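Side-chain contacts in N-glycosylase/DNA lyase (Methanocaldococcus jannaschii, PDB 3FHF), which belongs to the helix-hairpin-helix superfamily of DNA glycosylases and folds into helices joined by loops: residues D111-F116 against V145-V150; N164-E169 against E183-D188. All coordinates share one frame; numbering follows the deposited sequence.

Interaction 1. Residues D111-F116 against V145-V150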
loop_
_atom_site.group_PDB
_atom_site.type_symbol
_atom_site.label_atom_id
_atom_site.label_comp_id
_atom_site.label_asym_id
_atom_site.label_seq_id
_atom_site.Cartn_x
_atom_site.Cartn_y
_atom_site.Cartn_z
ATOM N N ASP A 111 -0.433 -18.177 4.427
ATOM C CA ASP A 111 -0.498 -18.971 5.651
ATOM C C ASP A 111 0.275 -18.305 6.789
ATOM O O ASP A 111 -0.151 -18.342 7.936
ATOM C CB ASP A 111 0.060 -20.375 5.412
ATOM C CG ASP A 111 -0.669 -21.103 4.309
ATOM O OD1 ASP A 111 -1.910 -20.980 4.234
ATOM O OD2 ASP A 111 -0.003 -21.802 3.522
ATOM N N ILE A 112 1.416 -17.705 6.466
ATOM C CA ILE A 112 2.224 -17.027 7.471
ATOM C C ILE A 112 1.479 -15.810 8.017
ATOM O O ILE A 112 1.331 -15.652 9.229
ATOM C CB ILE A 112 3.566 -16.530 6.883
ATOM C CG1 ILE A 112 4.441 -17.717 6.478
ATOM C CG2 ILE A 112 4.286 -15.653 7.909
ATOM C CD1 ILE A 112 5.666 -17.329 5.647
ATOM N N VAL A 113 1.024 -14.945 7.116
ATOM C CA VAL A 113 0.309 -13.735 7.522
ATOM C C VAL A 113 -0.954 -14.020 8.343
ATOM O O VAL A 113 -1.213 -13.351 9.343
ATOM C CB VAL A 113 -0.059 -12.866 6.279
ATOM C CG1 VAL A 113 -1.070 -11.781 6.652
ATOM C CG2 VAL A 113 1.201 -12.213 5.721
ATOM N N GLU A 114 -1.738 -15.011 7.931
ATOM C CA GLU A 114 -2.965 -15.325 8.658
ATOM C C GLU A 114 -2.728 -16.013 10.000
ATOM O O GLU A 114 -3.631 -16.076 10.835
ATOM C CB GLU A 114 -3.896 -16.175 7.791
ATOM C CG GLU A 114 -4.271 -15.521 6.474
ATOM C CD GLU A 114 -5.473 -16.177 5.815
ATOM O OE1 GLU A 114 -5.498 -17.424 5.699
ATOM O OE2 GLU A 114 -6.392 -15.434 5.407
ATOM N N SER A 115 -1.515 -16.512 10.220
ATOM C CA SER A 115 -1.208 -17.191 11.475
ATOM C C SER A 115 -1.113 -16.202 12.631
ATOM O O SER A 115 -1.358 -16.560 13.780
ATOM C CB SER A 115 0.112 -17.965 11.356
ATOM O OG SER A 115 1.229 -17.086 11.382
ATOM N N PHE A 116 -0.760 -14.956 12.330
ATOM C CA PHE A 116 -0.628 -13.939 13.370
ATOM C C PHE A 116 -1.956 -13.502 13.979
ATOM O O PHE A 116 -3.012 -13.619 13.357
ATOM C CB PHE A 116 0.121 -12.722 12.823
ATOM C CG PHE A 116 1.574 -12.987 12.547
ATOM C CD1 PHE A 116 2.477 -13.122 13.594
ATOM C CD2 PHE A 116 2.025 -13.165 11.244
ATOM C CE1 PHE A 116 3.816 -13.439 13.347
ATOM C CE2 PHE A 116 3.354 -13.481 10.989
ATOM C CZ PHE A 116 4.252 -13.620 12.044
ATOM N N VAL A 145 -4.406 -7.068 0.252
ATOM C CA VAL A 145 -4.895 -8.427 0.405
ATOM C C VAL A 145 -6.058 -8.491 1.383
ATOM O O VAL A 145 -6.391 -9.556 1.890
ATOM C CB VAL A 145 -3.773 -9.424 0.827
ATOM C CG1 VAL A 145 -2.693 -9.455 -0.255
ATOM C CG2 VAL A 145 -3.194 -9.051 2.183
ATOM N N GLY A 146 -6.660 -7.337 1.670
ATOM C CA GLY A 146 -7.831 -7.331 2.529
ATOM C C GLY A 146 -7.870 -6.760 3.933
ATOM O O GLY A 146 -8.923 -6.833 4.568
ATOM N N TYR A 147 -6.777 -6.203 4.443
ATOM C CA TYR A 147 -6.825 -5.666 5.796
ATOM C C TYR A 147 -7.209 -4.190 5.763
ATOM O O TYR A 147 -6.791 -3.449 4.880
ATOM C CB TYR A 147 -5.492 -5.928 6.503
ATOM C CG TYR A 147 -5.265 -7.414 6.710
ATOM C CD1 TYR A 147 -5.887 -8.100 7.762
ATOM C CD2 TYR A 147 -4.498 -8.151 5.809
ATOM C CE1 TYR A 147 -5.752 -9.492 7.906
ATOM C CE2 TYR A 147 -4.354 -9.536 5.941
ATOM C CZ TYR A 147 -4.984 -10.198 6.989
ATOM O OH TYR A 147 -4.849 -11.561 7.097
ATOM N N ASP A 148 -8.019 -3.768 6.725
ATOM C CA ASP A 148 -8.526 -2.400 6.720
ATOM C C ASP A 148 -7.981 -1.366 7.679
ATOM O O ASP A 148 -8.319 -0.194 7.542
ATOM C CB ASP A 148 -10.041 -2.421 6.912
ATOM C CG ASP A 148 -10.756 -3.217 5.844
ATOM O OD1 ASP A 148 -10.549 -2.941 4.639
ATOM O OD2 ASP A 148 -11.538 -4.114 6.221
ATOM N N ASP A 149 -7.146 -1.766 8.630
ATOM C CA ASP A 149 -6.668 -0.808 9.616
ATOM C C ASP A 149 -5.189 -0.423 9.587
ATOM O O ASP A 149 -4.598 -0.164 10.637
ATOM C CB ASP A 149 -7.071 -1.303 11.017
ATOM C CG ASP A 149 -7.013 -0.203 12.077
ATOM O OD1 ASP A 149 -7.330 0.962 11.756
ATOM O OD2 ASP A 149 -6.670 -0.510 13.242
ATOM N N VAL A 150 -4.592 -0.384 8.397
ATOM C CA VAL A 150 -3.200 0.035 8.260
ATOM C C VAL A 150 -3.107 1.128 7.197
ATOM O O VAL A 150 -3.664 1.013 6.094
ATOM C CB VAL A 150 -2.253 -1.123 7.866
ATOM C CG1 VAL A 150 -2.141 -2.106 9.014
ATOM C CG2 VAL A 150 -2.753 -1.811 6.609
HETATM O O HOH W 1 -6.822 -12.861 5.513
#
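A Schellman motif at the C-terminal end of helix 135-144 sets Tyr-147 against Val-113 and Glu-114 of helix 109-115. Its place in the chain, just after a glycine-containing turn, is consistent with helix 135-144 being the second helix of the helix-hairpin-helix unit that names the superfamily. Gly-146, with a phi of 111°, is the C-prime residue, and Tyr-147 N turns back to Leu-142 O. The chain then leaves the helix, and the tyrosine side chain runs back toward helix 109-115.

Val-113 makes the apolar part of the contact. Its CG1 lies 3.8 Å from Tyr-147 OH and 4.0 Å from Tyr-147 CE2, approaching the ring obliquely. Chi1 of 167° puts CG1 trans to the valine N and turns this methyl to the phenol end of Tyr-147. The valine and the tyrosine point in opposite senses and pass alongside. Phe-141, Leu-142 and Trp-44 also pack on the buried Val-113.

Glu-114 also meets the phenol end. Its chain lies roughly perpendicular to the tyrosine, and CG comes to 4.1 Å from Tyr-147 OH. The carboxylate and ring planes are 82° apart. Glu-114 OE2 also forms a salt bridge with Lys-37, whose positive charge would probably favour the ionised carboxylate. No direct hydrogen bond joins the two segments. One water bridges them instead: it donates to Glu-114 OE2 at 2.6 Å and is hydrogen-bonded to Tyr-147 OH at 2.8 Å.

Interaction 2. Residues N164-E169 against E183-D188; sequences NNYIDE and ENILRD
The Tyr-166 ring meets Ile-185 CG2 obliquely, with the methyl 4.1 Å from ring atom CD2. The other flat group is the Arg-187 guanidinium, which has Asn-184 CG at its edge and in its plane. Arg-187 NH1 gives a weak hydrogen bond to Asn-184 OD1 (3.0 Å, 135° at the hydrogen). Arg-187 NH2 makes a salt bridge to Glu-183 OE2, one turn earlier in the helix, whose hydrogen bond is weak (3.3 Å).

Tyr-166 closes the Schellman motif that ends helix 155-163. Asn-165 is the C-prime residue with positive phi, and Tyr-166 N returns to Leu-161 O. The contact joins the loop after helix 155-163 to the side of helix 176-192. The Tyr-166 OH is hydrogen-bonded to ND1 of His-7, which belongs to an N-terminal histidine run that is probably a tag.

Ile-185 presents two methyls to the loop. CG2, trans to the isoleucine N, is the methyl that meets the ring. The other branch is extended at chi2 (170°) and carries CD1 to the loop backbone, 3.8 Å from Tyr-166 O. This is a van der Waals contact. Ile-185 CD1 also lies 4.3 Å from Ile-167 CG2, whose residue packs on Leu-161 and Tyr-162.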
loop_
_atom_site.group_PDB
_atom_site.type_symbol
_atom_site.label_atom_id
_atom_site.label_comp_id
_atom_site.label_asym_id
_atom_site.label_seq_id
_atom_site.Cartn_x
_atom_site.Cartn_y
_atom_site.Cartn_z
ATOM N N ASN A 164 -0.485 21.131 5.543
ATOM C CA ASN A 164 -1.712 21.511 6.228
ATOM C C ASN A 164 -1.575 21.433 7.751
ATOM O O ASN A 164 -2.564 21.347 8.486
ATOM C CB ASN A 164 -2.868 20.652 5.719
ATOM C CG ASN A 164 -3.250 20.997 4.291
ATOM O OD1 ASN A 164 -3.765 22.085 4.024
ATOM N ND2 ASN A 164 -2.991 20.078 3.364
ATOM N N ASN A 165 -0.327 21.445 8.208
ATOM C CA ASN A 165 0.008 21.448 9.630
ATOM C C ASN A 165 -0.440 20.303 10.539
ATOM O O ASN A 165 -0.721 20.533 11.717
ATOM C CB ASN A 165 -0.463 22.769 10.239
ATOM C CG ASN A 165 0.041 23.970 9.466
ATOM O OD1 ASN A 165 1.241 24.229 9.420
ATOM N ND2 ASN A 165 -0.874 24.700 8.843
ATOM N N TYR A 166 -0.498 19.081 10.022
ATOM C CA TYR A 166 -0.873 17.943 10.857
ATOM C C TYR A 166 0.398 17.380 11.480
ATOM O O TYR A 166 0.350 16.673 12.484
ATOM C CB TYR A 166 -1.568 16.848 10.044
ATOM C CG TYR A 166 -2.940 17.217 9.531
ATOM C CD1 TYR A 166 -3.096 17.914 8.334
ATOM C CD2 TYR A 166 -4.090 16.846 10.232
ATOM C CE1 TYR A 166 -4.363 18.226 7.839
ATOM C CE2 TYR A 166 -5.360 17.159 9.747
ATOM C CZ TYR A 166 -5.489 17.845 8.552
ATOM O OH TYR A 166 -6.739 18.148 8.064
ATOM N N ILE A 167 1.537 17.684 10.860
ATOM C CA ILE A 167 2.844 17.257 11.358
ATOM C C ILE A 167 3.800 18.435 11.177
ATOM O O ILE A 167 3.641 19.229 10.250
ATOM C CB ILE A 167 3.397 16.014 10.597
ATOM C CG1 ILE A 167 3.552 16.315 9.103
ATOM C CG2 ILE A 167 2.472 14.832 10.797
ATOM C CD1 ILE A 167 4.080 15.135 8.304
ATOM N N ASP A 168 4.783 18.549 12.063
ATOM C CA ASP A 168 5.741 19.652 12.017
ATOM C C ASP A 168 6.741 19.680 10.867
ATOM O O ASP A 168 7.122 20.754 10.401
ATOM C CB ASP A 168 6.521 19.726 13.328
ATOM C CG ASP A 168 5.866 20.639 14.338
ATOM O OD1 ASP A 168 5.350 21.704 13.929
ATOM O OD2 ASP A 168 5.879 20.302 15.541
ATOM N N GLU A 169 7.178 18.514 10.413
ATOM C CA GLU A 169 8.154 18.468 9.333
ATOM C C GLU A 169 8.037 17.179 8.544
ATOM O O GLU A 169 7.553 16.170 9.057
ATOM C CB GLU A 169 9.576 18.551 9.908
ATOM C CG GLU A 169 9.846 19.747 10.813
ATOM C CD GLU A 169 9.943 21.059 10.053
ATOM O OE1 GLU A 169 9.991 22.121 10.711
ATOM O OE2 GLU A 169 9.978 21.032 8.804
ATOM N N GLU A 183 0.141 7.240 11.468
ATOM C CA GLU A 183 -0.971 6.367 11.098
ATOM C C GLU A 183 -2.198 6.678 11.968
ATOM O O GLU A 183 -3.334 6.674 11.489
ATOM C CB GLU A 183 -0.541 4.902 11.256
ATOM C CG GLU A 183 -1.662 3.881 11.157
ATOM C CD GLU A 183 -1.138 2.459 11.034
ATOM O OE1 GLU A 183 -1.022 1.957 9.892
ATOM O OE2 GLU A 183 -0.832 1.845 12.081
ATOM N N ASN A 184 -1.967 6.971 13.245
ATOM C CA ASN A 184 -3.058 7.290 14.159
ATOM C C ASN A 184 -3.794 8.586 13.830
ATOM O O ASN A 184 -4.992 8.705 14.086
ATOM C CB ASN A 184 -2.548 7.323 15.603
ATOM C CG ASN A 184 -2.785 6.012 16.322
ATOM O OD1 ASN A 184 -3.932 5.611 16.522
ATOM N ND2 ASN A 184 -1.706 5.332 16.704
ATOM N N ILE A 185 -3.085 9.562 13.274
ATOM C CA ILE A 185 -3.733 10.814 12.891
ATOM C C ILE A 185 -4.671 10.485 11.715
ATOM O O ILE A 185 -5.834 10.884 11.688
ATOM C CB ILE A 185 -2.689 11.868 12.437
ATOM C CG1 ILE A 185 -1.790 12.251 13.618
ATOM C CG2 ILE A 185 -3.396 13.116 11.901
ATOM C CD1 ILE A 185 -0.594 13.088 13.223
ATOM N N LEU A 186 -4.156 9.733 10.751
ATOM C CA LEU A 186 -4.951 9.349 9.592
ATOM C C LEU A 186 -6.138 8.518 10.036
ATOM O O LEU A 186 -7.228 8.641 9.482
ATOM C CB LEU A 186 -4.097 8.558 8.598
ATOM C CG LEU A 186 -2.983 9.365 7.916
ATOM C CD1 LEU A 186 -2.070 8.447 7.129
ATOM C CD2 LEU A 186 -3.604 10.408 7.002
ATOM N N ARG A 187 -5.924 7.678 11.042
ATOM C CA ARG A 187 -6.989 6.834 11.568
ATOM C C ARG A 187 -8.097 7.706 12.166
ATOM O O ARG A 187 -9.280 7.402 12.004
ATOM C CB ARG A 187 -6.424 5.865 12.620
ATOM C CG ARG A 187 -7.456 4.896 13.215
ATOM C CD ARG A 187 -6.801 3.874 14.146
ATOM N NE ARG A 187 -5.988 2.891 13.428
ATOM C CZ ARG A 187 -4.663 2.802 13.505
ATOM N NH1 ARG A 187 -3.975 3.640 14.271
ATOM N NH2 ARG A 187 -4.021 1.868 12.814
ATOM N N ASP A 188 -7.721 8.793 12.845
ATOM C CA ASP A 188 -8.715 9.706 13.431
ATOM C C ASP A 188 -9.498 10.406 12.318
ATOM O O ASP A 188 -10.718 10.562 12.400
ATOM C CB ASP A 188 -8.052 10.772 14.315
ATOM C CG ASP A 188 -7.392 10.190 15.556
ATOM O OD1 ASP A 188 -7.981 9.277 16.172
ATOM O OD2 ASP A 188 -6.288 10.656 15.923
#

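Both contacts are partly buried, and each uses a tyrosine whose N closes a Schellman motif. They hold different helices: interaction 1 ties the loop after helix 135-144 to helix 109-115, and interaction 2 the loop after helix 155-163 to helix 176-192. The centre of interaction 1 is about 13 Å from the centre of the chain, against about 18 Å for interaction 2. Interaction 1 combines a valine contact with a water bridge, whereas interaction 2 is apolar across its segments. Its helix charges, Glu-183 and Arg-187, pair with each other and with Arg-123 and Asp-149. The contacts meet at the salt bridge from Asp-149 OD1 to Arg-187 NE (2.9 Å), and Val-150 CA packs near Glu-183 OE1.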